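Local coordinates for protein adenosine kinase (Trypanosoma brucei brucei, PDB 4N09) that probably phosphorylates adenosine to AMP with ATP as phosphate donor and magnesium as cofactor, the single step that salvages adenosine as AMP, at residues 19-24 and 60-65; 49-54 and 123-128. All blocks are in the same frame, centred on the assembly; numbering follows the deposited sequence.

Contact 1: 19-24 and 60-65; sequences LDVSAH and VRYVPG. With ADN (adenosine), chain E.
Leu19 and Val21 meet the ring of Tyr62 on one face of an antiparallel strand pair, while Asp20, on the opposite face, reaches for adenosine. The Tyr62 ring offers Leu19 its rim: methyl CD2 of Leu19 lies in the ring plane, 3.9 Å from Tyr62 CD1. Val21 and Tyr62, a non-hydrogen-bonded pair, point the same way side by side, with Val21 CG2 3.8 Å from Tyr62 CD1 and CG1 near CE1. Both valine methyls can follow the ring because CG1 stands anti to the backbone N (chi1 -180°) and CG2 anti to the carbonyl carbon. Tyr98 of helix 97-109 touches both Leu19 and Tyr62.

The axes of strands 19-24 and 61-64 run antiparallel, 154° between their N-to-C directions, and the strands are tied by two hydrogen-bonded pairs, Asp20 with Val63 and Ser22 with Arg61. Within the first, Val63 N reaches Asp20 O at 2.7 Å, nearly straight at 173°. These bonds add strand 61-64 to the five-stranded small sheet, the lid of the ribokinase-like (PfkB) fold, where it is an outermost strand, and strand 124-131 flanks 18-24 on its other side.

On the ligand face, the Asp20 carboxylate accepts one ribose hydroxyl on each oxygen: adenosine O2' donates to Asp20 OD1 at 2.6 Å and O3' to OD2 at 2.8 Å. This two-point grip fixes the rotation of the carboxylate relative to the sugar. Gly65 CA lies 3.7 Å from Asp20 OD2, next to Gly66, whose backbone N also binds the nucleoside. At the far end of the pair, Ala23 CB rests against Val60 CG1 at 3.6 Å.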
ATOM      1  N   LEU A  19       1.210  12.969   4.872  1.00 40.32           N
ATOM      2  CA  LEU A  19       1.008  14.030   3.930  1.00 39.75           C
ATOM      3  C   LEU A  19       2.216  14.095   3.038  1.00 37.66           C
ATOM      4  O   LEU A  19       3.331  14.222   3.524  1.00 36.35           O
ATOM      5  CB  LEU A  19       0.847  15.360   4.640  1.00 45.59           C
ATOM      6  CG  LEU A  19       0.388  16.429   3.646  1.00 49.90           C
ATOM      7  CD1 LEU A  19      -1.106  16.707   3.768  1.00 49.01           C
ATOM      8  CD2 LEU A  19       1.207  17.689   3.846  1.00 52.05           C
ATOM      9  N   ASP A  20       1.986  14.018   1.733  1.00 37.97           N
ATOM     10  CA  ASP A  20       3.066  14.077   0.771  1.00 40.37           C
ATOM     11  C   ASP A  20       3.423  15.521   0.443  1.00 43.12           C
ATOM     12  O   ASP A  20       2.573  16.317  -0.003  1.00 48.37           O
ATOM     13  CB  ASP A  20       2.719  13.321  -0.518  1.00 40.43           C
ATOM     14  CG  ASP A  20       2.750  11.814  -0.348  1.00 43.79           C
ATOM     15  OD1 ASP A  20       3.279  11.320   0.672  1.00 45.34           O
ATOM     16  OD2 ASP A  20       2.253  11.098  -1.250  1.00 46.63           O
ATOM     17  N   VAL A  21       4.698  15.843   0.654  1.00 41.34           N
ATOM     18  CA  VAL A  21       5.239  17.145   0.363  1.00 39.37           C
ATOM     19  C   VAL A  21       6.206  16.978  -0.796  1.00 38.71           C
ATOM     20  O   VAL A  21       7.279  16.404  -0.651  1.00 36.65           O
ATOM     21  CB  VAL A  21       5.980  17.712   1.579  1.00 43.73           C
ATOM     22  CG1 VAL A  21       6.538  19.083   1.251  1.00 45.46           C
ATOM     23  CG2 VAL A  21       5.057  17.777   2.794  1.00 42.79           C
ATOM     24  N   SER A  22       5.800  17.488  -1.943  1.00 39.19           N
ATOM     25  CA  SER A  22       6.419  17.148  -3.210  1.00 41.79           C
ATOM     26  C   SER A  22       7.048  18.282  -4.003  1.00 42.22           C
ATOM     27  O   SER A  22       6.481  19.377  -4.031  1.00 38.69           O
ATOM     28  CB  SER A  22       5.306  16.605  -4.082  1.00 42.93           C
ATOM     29  OG  SER A  22       5.885  15.890  -5.125  1.00 48.75           O
ATOM     30  N   ALA A  23       8.151  17.988  -4.711  1.00 37.26           N
ATOM     31  CA  ALA A  23       8.843  18.991  -5.523  1.00 36.77           C
ATOM     32  C   ALA A  23       9.818  18.385  -6.511  1.00 37.92           C
ATOM     33  O   ALA A  23      10.395  17.308  -6.261  1.00 38.26           O
ATOM     34  CB  ALA A  23       9.604  19.925  -4.627  1.00 38.94           C
ATOM     35  N   HIS A  24      10.003  19.086  -7.633  1.00 35.52           N
ATOM     36  CA  HIS A  24      10.975  18.674  -8.650  1.00 34.29           C
ATOM     37  C   HIS A  24      12.400  19.030  -8.228  1.00 34.72           C
ATOM     38  O   HIS A  24      12.627  20.074  -7.632  1.00 34.13           O
ATOM     39  CB  HIS A  24      10.657  19.303  -9.989  1.00 31.60           C
ATOM     40  CG  HIS A  24       9.392  18.815 -10.583  1.00 30.96           C
ATOM     41  ND1 HIS A  24       8.172  19.369 -10.291  1.00 32.70           N
ATOM     42  CD2 HIS A  24       9.151  17.828 -11.470  1.00 34.48           C
ATOM     43  CE1 HIS A  24       7.221  18.736 -10.958  1.00 33.20           C
ATOM     44  NE2 HIS A  24       7.792  17.799 -11.688  1.00 34.80           N
ATOM     45  N   VAL A  60       6.081  23.679  -4.666  1.00 48.89           N
ATOM     46  CA  VAL A  60       5.917  22.571  -3.743  1.00 50.00           C
ATOM     47  C   VAL A  60       4.451  22.392  -3.395  1.00 49.92           C
ATOM     48  O   VAL A  60       3.734  23.348  -3.175  1.00 44.43           O
ATOM     49  CB  VAL A  60       6.653  22.722  -2.431  1.00 50.24           C
ATOM     50  CG1 VAL A  60       8.121  22.611  -2.730  1.00 56.46           C
ATOM     51  CG2 VAL A  60       6.318  24.033  -1.753  1.00 50.77           C
ATOM     52  N   ARG A  61       4.035  21.137  -3.374  1.00 50.91           N
ATOM     53  CA  ARG A  61       2.657  20.771  -3.154  1.00 49.48           C
ATOM     54  C   ARG A  61       2.527  19.995  -1.867  1.00 49.09           C
ATOM     55  O   ARG A  61       3.447  19.319  -1.449  1.00 48.68           O
ATOM     56  CB  ARG A  61       2.168  19.930  -4.328  1.00 53.39           C
ATOM     57  CG  ARG A  61       1.822  20.770  -5.538  1.00 55.78           C
ATOM     58  CD  ARG A  61       1.745  19.996  -6.854  1.00 58.83           C
ATOM     59  NE  ARG A  61       0.905  18.796  -6.918  1.00 60.06           N
ATOM     60  CZ  ARG A  61      -0.411  18.734  -6.698  1.00 61.90           C
ATOM     61  NH1 ARG A  61      -1.118  19.800  -6.298  1.00 64.58           N
ATOM     62  NH2 ARG A  61      -1.028  17.564  -6.860  1.00 60.97           N
ATOM     63  N   TYR A  62       1.353  20.083  -1.266  1.00 49.72           N
ATOM     64  CA  TYR A  62       1.063  19.410  -0.015  1.00 46.83           C
ATOM     65  C   TYR A  62      -0.163  18.533  -0.238  1.00 45.50           C
ATOM     66  O   TYR A  62      -1.282  19.032  -0.332  1.00 49.14           O
ATOM     67  CB  TYR A  62       0.809  20.453   1.057  1.00 46.25           C
ATOM     68  CG  TYR A  62       2.032  21.266   1.395  1.00 49.12           C
ATOM     69  CD1 TYR A  62       2.884  20.867   2.423  1.00 51.31           C
ATOM     70  CD2 TYR A  62       2.349  22.425   0.684  1.00 48.74           C
ATOM     71  CE1 TYR A  62       4.023  21.591   2.731  1.00 51.29           C
ATOM     72  CE2 TYR A  62       3.475  23.160   0.986  1.00 48.52           C
ATOM     73  CZ  TYR A  62       4.310  22.736   2.011  1.00 52.95           C
ATOM     74  OH  TYR A  62       5.460  23.435   2.318  1.00 57.87           O
ATOM     75  N   VAL A  63       0.041  17.236  -0.428  1.00 45.07           N
ATOM     76  CA  VAL A  63      -1.041  16.373  -0.929  1.00 43.21           C
ATOM     77  C   VAL A  63      -1.199  15.191   0.003  1.00 39.17           C
ATOM     78  O   VAL A  63      -0.215  14.563   0.352  1.00 41.67           O
ATOM     79  CB  VAL A  63      -0.785  15.942  -2.406  1.00 41.23           C
ATOM     80  CG1 VAL A  63      -1.805  14.914  -2.892  1.00 44.72           C
ATOM     81  CG2 VAL A  63      -0.873  17.155  -3.320  1.00 41.93           C
ATOM     82  N   PRO A  64      -2.436  14.881   0.403  1.00 37.96           N
ATOM     83  CA  PRO A  64      -2.653  13.702   1.233  1.00 39.41           C
ATOM     84  C   PRO A  64      -2.164  12.432   0.565  1.00 40.04           C
ATOM     85  O   PRO A  64      -2.441  12.216  -0.611  1.00 43.95           O
ATOM     86  CB  PRO A  64      -4.159  13.618   1.398  1.00 41.20           C
ATOM     87  CG  PRO A  64      -4.753  14.707   0.591  1.00 43.33           C
ATOM     88  CD  PRO A  64      -3.678  15.504  -0.062  1.00 41.44           C
ATOM     89  N   GLY A  65      -1.404  11.633   1.302  1.00 38.09           N
ATOM     90  CA  GLY A  65      -0.759  10.434   0.779  1.00 38.25           C
ATOM     91  C   GLY A  65      -0.842   9.302   1.781  1.00 36.64           C
ATOM     92  O   GLY A  65      -1.854   9.148   2.458  1.00 37.38           O
TER
HETATM   93  O5' ADN E 401       3.272   4.698  -2.993  1.00 36.17           O
HETATM   94  C5' ADN E 401       3.865   5.937  -2.605  1.00 36.34           C
HETATM   95  C4' ADN E 401       3.319   6.361  -1.266  1.00 34.58           C
HETATM   96  O4' ADN E 401       4.123   5.774  -0.261  1.00 34.38           O
HETATM   97  C3' ADN E 401       3.387   7.838  -0.986  1.00 33.82           C
HETATM   98  O3' ADN E 401       2.055   8.295  -1.148  1.00 33.91           O
HETATM   99  C2' ADN E 401       3.873   7.960   0.455  1.00 35.50           C
HETATM  100  O2' ADN E 401       3.079   8.799   1.340  1.00 36.32           O
HETATM  101  C1' ADN E 401       3.837   6.518   0.911  1.00 35.34           C
HETATM  102  N9  ADN E 401       4.840   6.085   1.877  1.00 34.96           N
HETATM  103  C8  ADN E 401       6.170   6.133   1.701  1.00 36.73           C
HETATM  104  N7  ADN E 401       6.849   5.608   2.748  1.00 37.50           N
HETATM  105  C5  ADN E 401       5.879   5.213   3.585  1.00 38.20           C
HETATM  106  C6  ADN E 401       5.886   4.582   4.888  1.00 38.12           C
HETATM  107  N6  ADN E 401       7.048   4.267   5.467  1.00 39.28           N
HETATM  108  N1  ADN E 401       4.686   4.332   5.421  1.00 42.93           N
HETATM  109  C2  ADN E 401       3.514   4.638   4.808  1.00 37.99           C
HETATM  110  N3  ADN E 401       3.434   5.224   3.614  1.00 33.19           N
HETATM  111  C4  ADN E 401       4.567   5.506   2.999  1.00 33.85           C

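Contact 2: 49-54 and 123-128; sequences GIFDDI and SGACAV. With ADN (adenosine), chain E.
The Phe51 ring is laid against the backbone of a strand as much as against its side chains: its CZ comes 3.5 Å from Ala127 N and 3.8 Å from Ala125 O. Over one face of the same ring sits the methyl of Ala127, whose CB is 4.1 Å from the ring centroid and 28° off the normal, a CH-pi contact. Atoms CE1 and CZ make the nearest approaches; CE1 also meets Ala125 CB at 4.1 Å. With CG anti to the carbonyl carbon (chi1 -77°), the ring extends from the helix to the strand although the bond from CA to CB of Phe51 is not aimed at the strand.

Helix 50-55, which begins after Gly49 at the N-cap, thus packs on one face of the small lid sheet of this PfkB-family kinase. Its short segment runs at 61° to strand 124-128, with the axes 9.4 Å apart. Ala125 and Ala127 direct their small side chains toward the helix, which allows the large ring to approach the main chain. Ile54 adds a looser touch, its CD1 4.4 Å from Val128 O, and also packs on Phe29 of helix 27-32.

Strand alternation sends Cys126 to the other face of the sheet, where adenosine lies. Its SG, anti to the backbone N, comes 3.9 Å from adenosine C8, and its CB lies near the ribose O2'.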
ATOM      1  N   GLY A  49      17.106  18.166   7.523  1.00 51.47           N
ATOM      2  CA  GLY A  49      16.927  19.435   6.802  1.00 51.83           C
ATOM      3  C   GLY A  49      16.221  19.319   5.465  1.00 51.89           C
ATOM      4  O   GLY A  49      15.877  20.342   4.849  1.00 50.92           O
ATOM      5  N   ILE A  50      15.983  18.083   5.019  1.00 46.76           N
ATOM      6  CA  ILE A  50      15.359  17.857   3.718  1.00 46.61           C
ATOM      7  C   ILE A  50      13.965  18.475   3.556  1.00 44.42           C
ATOM      8  O   ILE A  50      13.634  18.966   2.488  1.00 45.56           O
ATOM      9  CB  ILE A  50      15.289  16.365   3.361  1.00 47.06           C
ATOM     10  CG1 ILE A  50      15.044  16.199   1.853  1.00 46.69           C
ATOM     11  CG2 ILE A  50      14.240  15.636   4.206  1.00 47.49           C
ATOM     12  CD1 ILE A  50      15.194  14.781   1.340  1.00 45.86           C
ATOM     13  N   PHE A  51      13.171  18.487   4.612  1.00 44.65           N
ATOM     14  CA  PHE A  51      11.863  19.111   4.529  1.00 49.28           C
ATOM     15  C   PHE A  51      11.971  20.635   4.368  1.00 52.13           C
ATOM     16  O   PHE A  51      11.261  21.211   3.548  1.00 49.39           O
ATOM     17  CB  PHE A  51      10.966  18.708   5.720  1.00 49.88           C
ATOM     18  CG  PHE A  51      10.392  17.310   5.595  1.00 51.27           C
ATOM     19  CD1 PHE A  51       9.259  17.083   4.834  1.00 54.26           C
ATOM     20  CD2 PHE A  51      11.010  16.213   6.197  1.00 49.31           C
ATOM     21  CE1 PHE A  51       8.733  15.799   4.695  1.00 54.38           C
ATOM     22  CE2 PHE A  51      10.493  14.936   6.053  1.00 51.60           C
ATOM     23  CZ  PHE A  51       9.350  14.724   5.304  1.00 51.76           C
ATOM     24  N   ASP A  52      12.845  21.288   5.134  1.00 55.18           N
ATOM     25  CA  ASP A  52      13.064  22.734   4.958  1.00 58.98           C
ATOM     26  C   ASP A  52      13.563  23.047   3.552  1.00 53.42           C
ATOM     27  O   ASP A  52      13.116  24.009   2.925  1.00 45.01           O
ATOM     28  CB  ASP A  52      14.069  23.272   5.970  1.00 65.60           C
ATOM     29  CG  ASP A  52      13.544  23.238   7.393  1.00 72.68           C
ATOM     30  OD1 ASP A  52      12.318  23.404   7.606  1.00 69.71           O
ATOM     31  OD2 ASP A  52      14.374  23.029   8.304  1.00 84.41           O
ATOM     32  N   ASP A  53      14.469  22.217   3.065  1.00 46.09           N
ATOM     33  CA  ASP A  53      14.999  22.405   1.740  1.00 48.58           C
ATOM     34  C   ASP A  53      13.885  22.310   0.688  1.00 50.28           C
ATOM     35  O   ASP A  53      13.784  23.154  -0.189  1.00 51.02           O
ATOM     36  CB  ASP A  53      16.092  21.376   1.492  1.00 52.26           C
ATOM     37  CG  ASP A  53      17.074  21.799   0.432  1.00 57.94           C
ATOM     38  OD1 ASP A  53      16.650  22.390  -0.587  1.00 68.71           O
ATOM     39  OD2 ASP A  53      18.274  21.503   0.603  1.00 61.10           O
ATOM     40  N   ILE A  54      13.060  21.270   0.755  1.00 55.31           N
ATOM     41  CA  ILE A  54      11.957  21.109  -0.210  1.00 52.24           C
ATOM     42  C   ILE A  54      10.912  22.209  -0.093  1.00 53.30           C
ATOM     43  O   ILE A  54      10.483  22.752  -1.095  1.00 54.94           O
ATOM     44  CB  ILE A  54      11.240  19.745  -0.058  1.00 50.83           C
ATOM     45  CG1 ILE A  54      12.221  18.618  -0.366  1.00 54.65           C
ATOM     46  CG2 ILE A  54      10.014  19.699  -0.953  1.00 50.00           C
ATOM     47  CD1 ILE A  54      11.726  17.572  -1.324  1.00 56.81           C
ATOM     48  N   SER A 123       1.292  15.143  12.768  1.00 60.20           N
ATOM     49  CA  SER A 123       0.874  14.197  11.756  1.00 58.14           C
ATOM     50  C   SER A 123       2.035  13.965  10.764  1.00 54.50           C
ATOM     51  O   SER A 123       2.845  14.856  10.516  1.00 58.72           O
ATOM     52  CB  SER A 123      -0.451  14.657  11.144  1.00 59.08           C
ATOM     53  OG  SER A 123      -0.268  15.576  10.106  1.00 70.15           O
ATOM     54  N   GLY A 124       2.191  12.724  10.318  1.00 52.73           N
ATOM     55  CA  GLY A 124       3.353  12.315   9.519  1.00 50.60           C
ATOM     56  C   GLY A 124       3.369  12.917   8.126  1.00 43.77           C
ATOM     57  O   GLY A 124       2.350  13.388   7.626  1.00 39.93           O
ATOM     58  N   ALA A 125       4.540  12.903   7.516  1.00 37.12           N
ATOM     59  CA  ALA A 125       4.710  13.508   6.231  1.00 37.66           C
ATOM     60  C   ALA A 125       5.765  12.758   5.459  1.00 35.67           C
ATOM     61  O   ALA A 125       6.670  12.199   6.050  1.00 35.96           O
ATOM     62  CB  ALA A 125       5.090  14.980   6.377  1.00 35.88           C
ATOM     63  N   CYS A 126       5.656  12.787   4.133  1.00 35.16           N
ATOM     64  CA  CYS A 126       6.619  12.131   3.274  1.00 38.42           C
ATOM     65  C   CYS A 126       7.191  13.125   2.271  1.00 43.15           C
ATOM     66  O   CYS A 126       6.451  13.795   1.541  1.00 41.97           O
ATOM     67  CB  CYS A 126       5.932  11.005   2.515  1.00 40.74           C
ATOM     68  SG  CYS A 126       7.091   9.964   1.599  1.00 41.61           S
ATOM     69  N   ALA A 127       8.507  13.238   2.240  1.00 42.79           N
ATOM     70  CA  ALA A 127       9.157  14.094   1.263  1.00 41.51           C
ATOM     71  C   ALA A 127       9.226  13.356  -0.057  1.00 41.83           C
ATOM     72  O   ALA A 127       9.781  12.271  -0.130  1.00 43.39           O
ATOM     73  CB  ALA A 127      10.552  14.459   1.743  1.00 41.70           C
ATOM     74  N   VAL A 128       8.638  13.921  -1.096  1.00 40.74           N
ATOM     75  CA  VAL A 128       8.671  13.260  -2.378  1.00 40.94           C
ATOM     76  C   VAL A 128       9.421  14.069  -3.395  1.00 41.31           C
ATOM     77  O   VAL A 128       9.031  15.167  -3.774  1.00 47.98           O
ATOM     78  CB  VAL A 128       7.309  12.648  -2.844  1.00 43.98           C
ATOM     79  CG1 VAL A 128       6.160  12.871  -1.862  1.00 42.79           C
ATOM     80  CG2 VAL A 128       6.933  13.008  -4.270  1.00 44.02           C
TER
HETATM   81  O5' ADN E 401       3.272   4.698  -2.993  1.00 36.17           O
HETATM   82  C5' ADN E 401       3.865   5.937  -2.605  1.00 36.34           C
HETATM   83  C4' ADN E 401       3.319   6.361  -1.266  1.00 34.58           C
HETATM   84  O4' ADN E 401       4.123   5.774  -0.261  1.00 34.38           O
HETATM   85  C3' ADN E 401       3.387   7.838  -0.986  1.00 33.82           C
HETATM   86  O3' ADN E 401       2.055   8.295  -1.148  1.00 33.91           O
HETATM   87  C2' ADN E 401       3.873   7.960   0.455  1.00 35.50           C
HETATM   88  O2' ADN E 401       3.079   8.799   1.340  1.00 36.32           O
HETATM   89  C1' ADN E 401       3.837   6.518   0.911  1.00 35.34           C
HETATM   90  N9  ADN E 401       4.840   6.085   1.877  1.00 34.96           N
HETATM   91  C8  ADN E 401       6.170   6.133   1.701  1.00 36.73           C
HETATM   92  N7  ADN E 401       6.849   5.608   2.748  1.00 37.50           N
HETATM   93  C5  ADN E 401       5.879   5.213   3.585  1.00 38.20           C
HETATM   94  C6  ADN E 401       5.886   4.582   4.888  1.00 38.12           C
HETATM   95  N6  ADN E 401       7.048   4.267   5.467  1.00 39.28           N
HETATM   96  N1  ADN E 401       4.686   4.332   5.421  1.00 42.93           N
HETATM   97  C2  ADN E 401       3.514   4.638   4.808  1.00 37.99           C
HETATM   98  N3  ADN E 401       3.434   5.224   3.614  1.00 33.19           N
HETATM   99  C4  ADN E 401       4.567   5.506   2.999  1.00 33.85           C

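Contacts 1 and 2, with centres about 9 Å apart, share the small sheet: strands 18-24 and 124-131 are neighbours in it, joined by probable hydrogen bonds from Cys126 N to Leu19 O and from Val21 N to Cys126 O, both 2.8 Å. Asp20 of contact 1 and Cys126 of contact 2 therefore lie on one face of the sheet, their side chains about 3 Å apart, and both line the adenosine pocket, which Asp302, the predicted proton acceptor, also joins by a hydrogen bond to the nucleoside. On the reverse face, Ile54 of contact 2 touches Ala23 and Val60 of contact 1; helix 50-55 is followed in the chain by strand 61-64, after a short connection that includes Val60.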